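Local atomic coordinates of carboxylic ester hydrolase (PDB entry 7K4O), a protein that hydrolyses ester bonds as a secreted fungal serine esterase, a tannin acyl hydrolase that probably releases gallic acid from tannins. Residues Y235-E240 / K281-A286; D242-E247 / A329-A334; F273-I278 / V305-I310. One frame throughout, in Å; residues are numbered along the deposited sequence.

Contact 1 (Y235-E240 / K281-A286); sequences YPPPCE and KPYSCA. With NAG (2-acetamido-2-deoxy-beta-D-glucopyranose), chain G.
Tyr283 stands on strand 282-285 and lays its ring across the first turn of helix 238-252, beside a disulfide. Its CG takes the crowded position between the backbone N and the carbonyl carbon (chi1 65°), which swings the ring toward the helix. CB passes near the sulfur of Cys239, and at the next ring corner the approach tightens, with CD1 of Tyr283 3.5 Å from Cys239 SG. The sulfur sits obliquely to the ring in a sulfur-aromatic contact. Over one face lies the backbone of Glu240, whose CA is 4.0 Å from the centroid of the Tyr283 ring and only 7° off its normal, a CH-pi contact. Farther along, CE2 and CZ meet CB of Glu240. At the tip, where the two side chains cross at about a right angle, Tyr283 OH lies 3.9 Å from CG of Pro237, the N-cap residue. Tyr283 OH also reaches a water oxygen in the ring plane, 2.6 Å away; that water donates a weak bond to Glu240 OE2, while Tyr234 and Ser299 hold the carboxylate. Cys239, its SG anti to the backbone N, completes the join through the 2.1 Å bond from its SG to Cys285 SG, with chi3 at 83°. The result is a disulfide-anchored junction between the first turn of helix 238-252 and the antiparallel pair of strands 282-285 and 294-297, probably part of the lid inserted into the alpha/beta-hydrolase fold.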
loop_
_atom_site.group_PDB
_atom_site.type_symbol
_atom_site.label_atom_id
_atom_site.label_comp_id
_atom_site.label_asym_id
_atom_site.label_seq_id
_atom_site.Cartn_x
_atom_site.Cartn_y
_atom_site.Cartn_z
ATOM N N TYR A 235 -5.356 9.484 -27.944
ATOM C CA TYR A 235 -4.191 9.409 -27.050
ATOM C C TYR A 235 -3.900 10.806 -26.532
ATOM O O TYR A 235 -3.155 11.552 -27.146
ATOM C CB TYR A 235 -3.059 8.731 -27.805
ATOM C CG TYR A 235 -3.455 7.346 -28.248
ATOM C CD1 TYR A 235 -3.392 6.256 -27.374
ATOM C CD2 TYR A 235 -4.008 7.136 -29.499
ATOM C CE1 TYR A 235 -3.779 4.984 -27.776
ATOM C CE2 TYR A 235 -4.431 5.881 -29.905
ATOM C CZ TYR A 235 -4.330 4.803 -29.036
ATOM O OH TYR A 235 -4.774 3.581 -29.428
ATOM N N PRO A 236 -4.437 11.203 -25.361
ATOM C CA PRO A 236 -4.244 12.563 -24.875
ATOM C C PRO A 236 -2.790 12.853 -24.583
ATOM O O PRO A 236 -2.084 12.026 -23.997
ATOM C CB PRO A 236 -5.055 12.649 -23.582
ATOM C CG PRO A 236 -5.995 11.463 -23.672
ATOM C CD PRO A 236 -5.248 10.391 -24.439
ATOM N N PRO A 237 -2.264 14.026 -25.008
ATOM C CA PRO A 237 -0.951 14.468 -24.534
ATOM C C PRO A 237 -1.012 14.518 -23.007
ATOM O O PRO A 237 -2.034 14.928 -22.450
ATOM C CB PRO A 237 -0.773 15.880 -25.122
ATOM C CG PRO A 237 -1.744 15.923 -26.277
ATOM C CD PRO A 237 -2.904 15.018 -25.895
ATOM N N PRO A 238 0.039 14.084 -22.293
ATOM C CA PRO A 238 0.029 14.135 -20.824
ATOM C C PRO A 238 -0.411 15.500 -20.277
ATOM O O PRO A 238 -1.133 15.575 -19.304
ATOM C CB PRO A 238 1.494 13.867 -20.463
ATOM C CG PRO A 238 1.978 12.971 -21.583
ATOM C CD PRO A 238 1.282 13.511 -22.823
ATOM N N CYS A 239 -0.001 16.582 -20.949
ATOM C CA CYS A 239 -0.296 17.960 -20.496
ATOM C C CYS A 239 -1.800 18.205 -20.492
ATOM O O CYS A 239 -2.293 18.930 -19.617
ATOM C CB CYS A 239 0.398 18.946 -21.431
ATOM S SG CYS A 239 0.465 20.605 -20.734
ATOM N N GLU A 240 -2.532 17.644 -21.450
ATOM C CA GLU A 240 -3.985 17.874 -21.519
ATOM C C GLU A 240 -4.644 17.289 -20.264
ATOM O O GLU A 240 -5.554 17.931 -19.703
ATOM C CB GLU A 240 -4.533 17.267 -22.805
ATOM C CG GLU A 240 -6.024 17.408 -22.955
ATOM C CD GLU A 240 -6.527 16.867 -24.286
ATOM O OE1 GLU A 240 -5.954 15.874 -24.760
ATOM O OE2 GLU A 240 -7.479 17.462 -24.854
ATOM N N LYS A 281 -10.124 25.101 -22.236
ATOM C CA LYS A 281 -9.092 25.763 -21.409
ATOM C C LYS A 281 -7.727 25.508 -22.028
ATOM O O LYS A 281 -7.399 24.401 -22.433
ATOM C CB LYS A 281 -9.163 25.291 -19.959
ATOM C CG LYS A 281 -10.303 25.905 -19.153
ATOM C CD LYS A 281 -9.805 26.987 -18.197
ATOM C CE LYS A 281 -10.805 28.089 -17.889
ATOM N NZ LYS A 281 -12.020 27.587 -17.199
ATOM N N PRO A 282 -6.874 26.538 -22.150
ATOM C CA PRO A 282 -5.558 26.344 -22.748
ATOM C C PRO A 282 -4.627 25.585 -21.802
ATOM O O PRO A 282 -4.721 25.723 -20.596
ATOM C CB PRO A 282 -5.028 27.771 -22.964
ATOM C CG PRO A 282 -5.782 28.611 -21.938
ATOM C CD PRO A 282 -7.122 27.930 -21.727
ATOM N N TYR A 283 -3.686 24.869 -22.381
ATOM C CA TYR A 283 -2.620 24.201 -21.612
ATOM C C TYR A 283 -1.316 24.405 -22.360
ATOM O O TYR A 283 -1.296 24.473 -23.612
ATOM C CB TYR A 283 -2.957 22.718 -21.385
ATOM C CG TYR A 283 -3.029 21.867 -22.628
ATOM C CD1 TYR A 283 -1.884 21.310 -23.192
ATOM C CD2 TYR A 283 -4.260 21.585 -23.207
ATOM C CE1 TYR A 283 -1.973 20.497 -24.320
ATOM C CE2 TYR A 283 -4.362 20.782 -24.328
ATOM C CZ TYR A 283 -3.222 20.232 -24.877
ATOM O OH TYR A 283 -3.353 19.448 -25.987
ATOM N N SER A 284 -0.242 24.440 -21.599
ATOM C CA SER A 284 1.123 24.551 -22.134
ATOM C C SER A 284 2.052 23.833 -21.168
ATOM O O SER A 284 1.967 24.089 -19.965
ATOM C CB SER A 284 1.505 25.999 -22.319
ATOM O OG SER A 284 2.902 26.117 -22.515
ATOM N N CYS A 285 2.869 22.936 -21.680
ATOM C CA CYS A 285 3.924 22.249 -20.902
ATOM C C CYS A 285 5.203 22.468 -21.694
ATOM O O CYS A 285 5.161 22.397 -22.931
ATOM C CB CYS A 285 3.604 20.764 -20.672
ATOM S SG CYS A 285 2.175 20.472 -19.582
ATOM N N ALA A 286 6.301 22.715 -20.997
ATOM C CA ALA A 286 7.639 22.890 -21.589
ATOM C C ALA A 286 8.155 21.542 -22.084
ATOM O O ALA A 286 7.726 20.500 -21.565
ATOM C CB ALA A 286 8.566 23.470 -20.558
HETATM C C1 NAG G . -0.401 21.888 -13.072
HETATM C C2 NAG G . 0.517 22.568 -14.105
HETATM C C3 NAG G . 2.000 22.380 -13.836
HETATM C C4 NAG G . 2.220 22.942 -12.461
HETATM C C5 NAG G . 1.306 22.234 -11.465
HETATM C C6 NAG G . 1.486 22.813 -10.073
HETATM C C7 NAG G . -0.450 22.541 -16.350
HETATM C C8 NAG G . -0.654 21.699 -17.577
HETATM N N2 NAG G . 0.275 21.966 -15.396
HETATM O O3 NAG G . 2.726 22.985 -14.913
HETATM O O4 NAG G . 3.552 22.611 -12.178
HETATM O O5 NAG G . -0.067 22.363 -11.776
HETATM O O6 NAG G . 0.644 22.115 -9.183
HETATM O O7 NAG G . -0.892 23.662 -16.227
HETATM O O HOH W 1 -5.786 19.039 -26.951
#

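Contact 2 (D242-E247 / A329-A334). With NAG (2-acetamido-2-deoxy-beta-D-glucopyranose), chain G.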
loop_
_atom_site.group_PDB
_atom_site.type_symbol
_atom_site.label_atom_id
_atom_site.label_comp_id
_atom_site.label_asym_id
_atom_site.label_seq_id
_atom_site.Cartn_x
_atom_site.Cartn_y
_atom_site.Cartn_z
ATOM N N ASP A 242 -3.147 16.603 -17.397
ATOM C CA ASP A 242 -2.615 17.354 -16.228
ATOM C C ASP A 242 -3.418 18.648 -16.042
ATOM O O ASP A 242 -3.706 19.027 -14.895
ATOM C CB ASP A 242 -1.126 17.623 -16.335
ATOM C CG ASP A 242 -0.578 18.229 -15.056
ATOM O OD1 ASP A 242 -0.876 17.681 -13.952
ATOM O OD2 ASP A 242 0.108 19.256 -15.153
ATOM N N LYS A 243 -3.828 19.286 -17.141
ATOM C CA LYS A 243 -4.688 20.485 -17.049
ATOM C C LYS A 243 -6.038 20.123 -16.441
ATOM O O LYS A 243 -6.556 20.848 -15.568
ATOM C CB LYS A 243 -4.836 21.126 -18.443
ATOM C CG LYS A 243 -5.743 22.351 -18.490
ATOM C CD LYS A 243 -5.405 23.419 -17.486
ATOM C CE LYS A 243 -4.067 24.079 -17.753
ATOM N NZ LYS A 243 -4.057 25.495 -17.296
ATOM N N ILE A 244 -6.603 18.985 -16.827
ATOM C CA ILE A 244 -7.897 18.568 -16.250
ATOM C C ILE A 244 -7.708 18.373 -14.736
ATOM O O ILE A 244 -8.611 18.788 -13.956
ATOM C CB ILE A 244 -8.407 17.299 -16.959
ATOM C CG1 ILE A 244 -8.909 17.645 -18.370
ATOM C CG2 ILE A 244 -9.505 16.619 -16.179
ATOM C CD1 ILE A 244 -9.073 16.450 -19.282
ATOM N N VAL A 245 -6.632 17.706 -14.332
ATOM C CA VAL A 245 -6.412 17.492 -12.862
ATOM C C VAL A 245 -6.324 18.860 -12.152
ATOM O O VAL A 245 -6.979 19.052 -11.127
ATOM C CB VAL A 245 -5.146 16.657 -12.636
ATOM C CG1 VAL A 245 -4.718 16.658 -11.179
ATOM C CG2 VAL A 245 -5.342 15.246 -13.173
ATOM N N ASN A 246 -5.484 19.766 -12.657
ATOM C CA ASN A 246 -5.290 21.123 -12.061
ATOM C C ASN A 246 -6.631 21.837 -11.962
ATOM O O ASN A 246 -6.906 22.408 -10.907
ATOM C CB ASN A 246 -4.247 21.959 -12.814
ATOM C CG ASN A 246 -2.820 21.560 -12.504
ATOM O OD1 ASN A 246 -2.581 20.696 -11.643
ATOM N ND2 ASN A 246 -1.854 22.146 -13.214
ATOM N N GLU A 247 -7.473 21.812 -12.998
ATOM C CA GLU A 247 -8.800 22.493 -12.943
ATOM C C GLU A 247 -9.767 21.787 -12.006
ATOM O O GLU A 247 -10.684 22.461 -11.459
ATOM C CB GLU A 247 -9.406 22.579 -14.343
ATOM C CG GLU A 247 -8.633 23.529 -15.233
ATOM C CD GLU A 247 -8.720 24.973 -14.740
ATOM O OE1 GLU A 247 -9.815 25.432 -14.354
ATOM O OE2 GLU A 247 -7.693 25.609 -14.705
ATOM N N ALA A 329 -6.583 12.602 -8.715
ATOM C CA ALA A 329 -5.430 11.705 -8.941
ATOM C C ALA A 329 -4.852 11.942 -10.335
ATOM O O ALA A 329 -5.656 12.083 -11.300
ATOM C CB ALA A 329 -5.825 10.245 -8.739
ATOM N N ALA A 330 -3.534 11.951 -10.448
ATOM C CA ALA A 330 -2.833 12.083 -11.735
ATOM C C ALA A 330 -3.246 10.950 -12.680
ATOM O O ALA A 330 -3.540 9.827 -12.237
ATOM C CB ALA A 330 -1.365 12.115 -11.540
ATOM N N PHE A 331 -3.258 11.231 -13.984
ATOM C CA PHE A 331 -3.582 10.223 -15.018
ATOM C C PHE A 331 -2.324 9.457 -15.417
ATOM O O PHE A 331 -1.928 9.453 -16.617
ATOM C CB PHE A 331 -4.247 10.925 -16.214
ATOM C CG PHE A 331 -5.670 11.320 -15.989
ATOM C CD1 PHE A 331 -5.992 12.543 -15.420
ATOM C CD2 PHE A 331 -6.700 10.490 -16.371
ATOM C CE1 PHE A 331 -7.307 12.895 -15.195
ATOM C CE2 PHE A 331 -8.016 10.850 -16.145
ATOM C CZ PHE A 331 -8.321 12.048 -15.562
ATOM N N ASP A 332 -1.706 8.721 -14.479
ATOM C CA ASP A 332 -0.449 7.993 -14.756
ATOM C C ASP A 332 -0.705 6.809 -15.686
ATOM O O ASP A 332 0.091 6.618 -16.592
ATOM C CB ASP A 332 0.237 7.502 -13.471
ATOM C CG ASP A 332 1.033 8.577 -12.747
ATOM O OD1 ASP A 332 0.471 9.657 -12.517
ATOM O OD2 ASP A 332 2.210 8.316 -12.395
ATOM N N ASP A 333 -1.758 6.032 -15.427
ATOM C CA ASP A 333 -2.084 4.845 -16.245
ATOM C C ASP A 333 -2.284 5.316 -17.696
ATOM O O ASP A 333 -1.920 4.556 -18.624
ATOM C CB ASP A 333 -3.338 4.139 -15.763
ATOM C CG ASP A 333 -3.078 3.201 -14.561
ATOM O OD1 ASP A 333 -1.887 3.056 -14.141
ATOM O OD2 ASP A 333 -4.080 2.624 -14.123
ATOM N N ALA A 334 -2.840 6.512 -17.852
ATOM C CA ALA A 334 -3.211 7.037 -19.198
ATOM C C ALA A 334 -1.997 7.560 -19.964
ATOM O O ALA A 334 -2.178 7.943 -21.172
ATOM C CB ALA A 334 -4.265 8.120 -19.077
HETATM C C1 NAG G . -0.401 21.888 -13.072
HETATM C C2 NAG G . 0.517 22.568 -14.105
HETATM C C3 NAG G . 2.000 22.380 -13.836
HETATM C C4 NAG G . 2.220 22.942 -12.461
HETATM C C5 NAG G . 1.306 22.234 -11.465
HETATM C C6 NAG G . 1.486 22.813 -10.073
HETATM C C7 NAG G . -0.450 22.541 -16.350
HETATM C C8 NAG G . -0.654 21.699 -17.577
HETATM N N2 NAG G . 0.275 21.966 -15.396
HETATM O O3 NAG G . 2.726 22.985 -14.913
HETATM O O4 NAG G . 3.552 22.611 -12.178
HETATM O O5 NAG G . -0.067 22.363 -11.776
HETATM O O6 NAG G . 0.644 22.115 -9.183
HETATM O O7 NAG G . -0.892 23.662 -16.227
#
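An N-glycosylated helix, 238-252, meets the loop that follows helix 300-310, and the two sides of the helix do different work. Toward the loop it presents Val245, whose CG2 is anti to the carbonyl carbon and carries the contact. This methyl, Val245 CG2, comes to the edge of the Phe331 ring, near its plane, 3.6 Å from Phe331 CD1 and almost as close to CE1. The same Val245 CG2 lies 3.7 Å from the carbonyl oxygen of Ala329, so one methyl touches both the backbone and the ring. Ile244 CG2 is looser, 4.4 Å from Phe331 CE1. Phe331 is the centre of an inverse gamma turn. Its CB does not head for the helix, yet with CG anti to the carbonyl carbon (chi1 -76°) the end of the ring comes nearer. No hydrogen bond joins the segments; the contact is van der Waals and mostly apolar.

On another side of the helix, Asn246 ND2 is bonded covalently to C1 of the NAG, at 1.5 Å. One turn earlier, Asp242 has CG anti to the backbone N, and its OD2 accepts from the acetamido nitrogen, 2.7 Å from NAG N2 with a bent N-H...O angle of 132°. This second hold probably limits rotation of the sugar about its linkage. Farther along the loop, Asp333 is hydrogen-bonded to His222 of the gallic acid pocket. Around the apolar side, helix 300-310 contributes Ala306 to Ile244 and Phe331 and Ile310 to Phe331, while Leu241 also touches the ring and Ala334 packs against helix 224-232.

Contact 3 (F273-I278 / V305-I310)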
loop_
_atom_site.group_PDB
_atom_site.type_symbol
_atom_site.label_atom_id
_atom_site.label_comp_id
_atom_site.label_asym_id
_atom_site.label_seq_id
_atom_site.Cartn_x
_atom_site.Cartn_y
_atom_site.Cartn_z
ATOM N N PHE A 273 -18.787 17.968 -9.493
ATOM C CA PHE A 273 -18.013 18.704 -10.509
ATOM C C PHE A 273 -18.031 17.986 -11.852
ATOM O O PHE A 273 -17.648 16.792 -11.931
ATOM C CB PHE A 273 -16.587 18.920 -10.053
ATOM C CG PHE A 273 -15.773 19.661 -11.068
ATOM C CD1 PHE A 273 -16.154 20.948 -11.466
ATOM C CD2 PHE A 273 -14.646 19.106 -11.642
ATOM C CE1 PHE A 273 -15.401 21.644 -12.402
ATOM C CE2 PHE A 273 -13.904 19.799 -12.584
ATOM C CZ PHE A 273 -14.288 21.072 -12.969
ATOM N N ASP A 274 -18.441 18.706 -12.906
ATOM C CA ASP A 274 -18.477 18.173 -14.288
ATOM C C ASP A 274 -17.266 18.682 -15.035
ATOM O O ASP A 274 -17.189 19.917 -15.271
ATOM C CB ASP A 274 -19.754 18.615 -14.996
ATOM C CG ASP A 274 -19.945 17.978 -16.366
ATOM O OD1 ASP A 274 -18.966 17.494 -16.951
ATOM O OD2 ASP A 274 -21.089 18.002 -16.840
ATOM N N ILE A 275 -16.359 17.800 -15.447
ATOM C CA ILE A 275 -15.094 18.239 -16.073
ATOM C C ILE A 275 -15.372 18.745 -17.504
ATOM O O ILE A 275 -14.432 19.295 -18.098
ATOM C CB ILE A 275 -14.001 17.148 -16.076
ATOM C CG1 ILE A 275 -14.381 15.932 -16.920
ATOM C CG2 ILE A 275 -13.623 16.755 -14.643
ATOM C CD1 ILE A 275 -13.234 15.000 -17.143
ATOM N N SER A 276 -16.576 18.559 -18.034
ATOM C CA SER A 276 -16.959 19.174 -19.352
ATOM C C SER A 276 -16.754 20.705 -19.322
ATOM O O SER A 276 -16.461 21.277 -20.389
ATOM C CB SER A 276 -18.362 18.825 -19.727
ATOM O OG SER A 276 -18.394 17.515 -20.270
ATOM N N THR A 277 -16.813 21.329 -18.142
ATOM C CA THR A 277 -16.575 22.786 -17.955
ATOM C C THR A 277 -15.136 23.148 -18.295
ATOM O O THR A 277 -14.840 24.357 -18.429
ATOM C CB THR A 277 -16.905 23.222 -16.531
ATOM O OG1 THR A 277 -16.011 22.541 -15.644
ATOM C CG2 THR A 277 -18.346 22.930 -16.179
ATOM N N ILE A 278 -14.246 22.177 -18.437
ATOM C CA ILE A 278 -12.802 22.452 -18.684
ATOM C C ILE A 278 -12.542 22.502 -20.192
ATOM O O ILE A 278 -11.452 22.922 -20.592
ATOM C CB ILE A 278 -11.914 21.408 -17.960
ATOM C CG1 ILE A 278 -12.230 21.400 -16.464
ATOM C CG2 ILE A 278 -10.438 21.673 -18.210
ATOM C CD1 ILE A 278 -11.659 20.207 -15.712
ATOM N N VAL A 305 -12.249 10.794 -22.826
ATOM C CA VAL A 305 -11.284 9.793 -22.313
ATOM C C VAL A 305 -11.237 9.941 -20.784
ATOM O O VAL A 305 -11.374 8.910 -20.078
ATOM C CB VAL A 305 -9.903 9.932 -22.945
ATOM C CG1 VAL A 305 -8.845 9.178 -22.145
ATOM C CG2 VAL A 305 -9.942 9.439 -24.391
ATOM N N ALA A 306 -11.113 11.163 -20.279
ATOM C CA ALA A 306 -10.905 11.375 -18.831
ATOM C C ALA A 306 -12.150 10.897 -18.111
ATOM O O ALA A 306 -12.028 10.249 -17.053
ATOM C CB ALA A 306 -10.582 12.807 -18.491
ATOM N N LYS A 307 -13.335 11.246 -18.602
ATOM C CA LYS A 307 -14.572 10.886 -17.904
ATOM C C LYS A 307 -14.694 9.365 -17.905
ATOM O O LYS A 307 -15.280 8.813 -16.954
ATOM C CB LYS A 307 -15.820 11.470 -18.564
ATOM C CG LYS A 307 -16.086 12.925 -18.248
ATOM C CD LYS A 307 -17.478 13.304 -18.678
ATOM C CE LYS A 307 -17.762 14.743 -18.329
ATOM N NZ LYS A 307 -19.175 15.068 -18.598
ATOM N N THR A 308 -14.300 8.733 -18.992
ATOM C CA THR A 308 -14.452 7.265 -19.141
ATOM C C THR A 308 -13.512 6.572 -18.123
ATOM O O THR A 308 -13.945 5.594 -17.511
ATOM C CB THR A 308 -14.227 6.837 -20.598
ATOM O OG1 THR A 308 -15.203 7.548 -21.387
ATOM C CG2 THR A 308 -14.420 5.352 -20.759
ATOM N N ILE A 309 -12.290 7.060 -17.992
ATOM C CA ILE A 309 -11.281 6.522 -17.025
ATOM C C ILE A 309 -11.861 6.686 -15.629
ATOM O O ILE A 309 -11.968 5.702 -14.870
ATOM C CB ILE A 309 -9.932 7.203 -17.181
ATOM C CG1 ILE A 309 -9.282 6.810 -18.502
ATOM C CG2 ILE A 309 -9.028 6.865 -15.990
ATOM C CD1 ILE A 309 -8.072 7.625 -18.881
ATOM N N ILE A 310 -12.263 7.901 -15.285
ATOM C CA ILE A 310 -12.813 8.158 -13.924
ATOM C C ILE A 310 -14.005 7.259 -13.634
ATOM O O ILE A 310 -14.169 6.836 -12.481
ATOM C CB ILE A 310 -13.080 9.659 -13.731
ATOM C CG1 ILE A 310 -11.726 10.358 -13.683
ATOM C CG2 ILE A 310 -13.928 9.952 -12.503
ATOM C CD1 ILE A 310 -11.786 11.852 -13.728
#
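A short 3-10 segment, 275-278, following the two residues that leave helix 266-272, approaches helix 300-310 with Ile275 and Lys307 nearest, their CA atoms 7.6 Å apart. Lys307 spans this gap: CG is anti to the carbonyl carbon, and the chain then runs extended to NZ, so that its ammonium group arrives at the turn. There NZ donates to Asp274 OD1 at 2.9 Å, forming a salt bridge, and to Ser276 OG, which lies 3.1 Å from Lys307 NZ. The carboxylate oxygen is met from above its plane, 31° out of it. The same oxygen accepts from the backbone N of Ser276, with 2.8 Å between Asp274 OD1 and Ser276 N, and this closes an Asx turn at the beginning of the 3-10 segment. Two donors thus grip Asp274 OD1, and their positive polarity would probably favour the charged form. The carbonyl oxygen of Asp274 is also held twice, by the backbone N of Thr277 and by its hydroxyl, Thr277 OG1 lying 2.9 Å from Asp274 O. Along the aliphatic part of the lysine, Ile275 slides past in the opposite direction. With CG1 in the crowded position (chi1 64°) and the chain then extended, Ile275 CD1 comes to 3.7 Å from Ala306 CB and equally near CG of Lys307. Ile303, one turn earlier on the helix, touches both Ile275 and Ser276.

Overall arrangement
The three contacts illustrate how chemistry can follow depth within one region of a fold. Contact 2 is buried and apolar on its loop side; contact 1 is partly buried and relies on a covalent cross-link and an aromatic face; contact 3, at the surface, adds a salt bridge and a hydroxyl bond to the apolar packing of Ile275. Contacts 1 and 2 share helix 238-252 and touch the same NAG, with centres about 10 Å apart. Contacts 2 and 3, also about 10 Å apart by their centres, meet where Phe331 touches Ala306 and Ile278 touches Glu247. Along the chain, contact 3 is nested within the loop closed by contact 2, whereas contact 1 alternates with both.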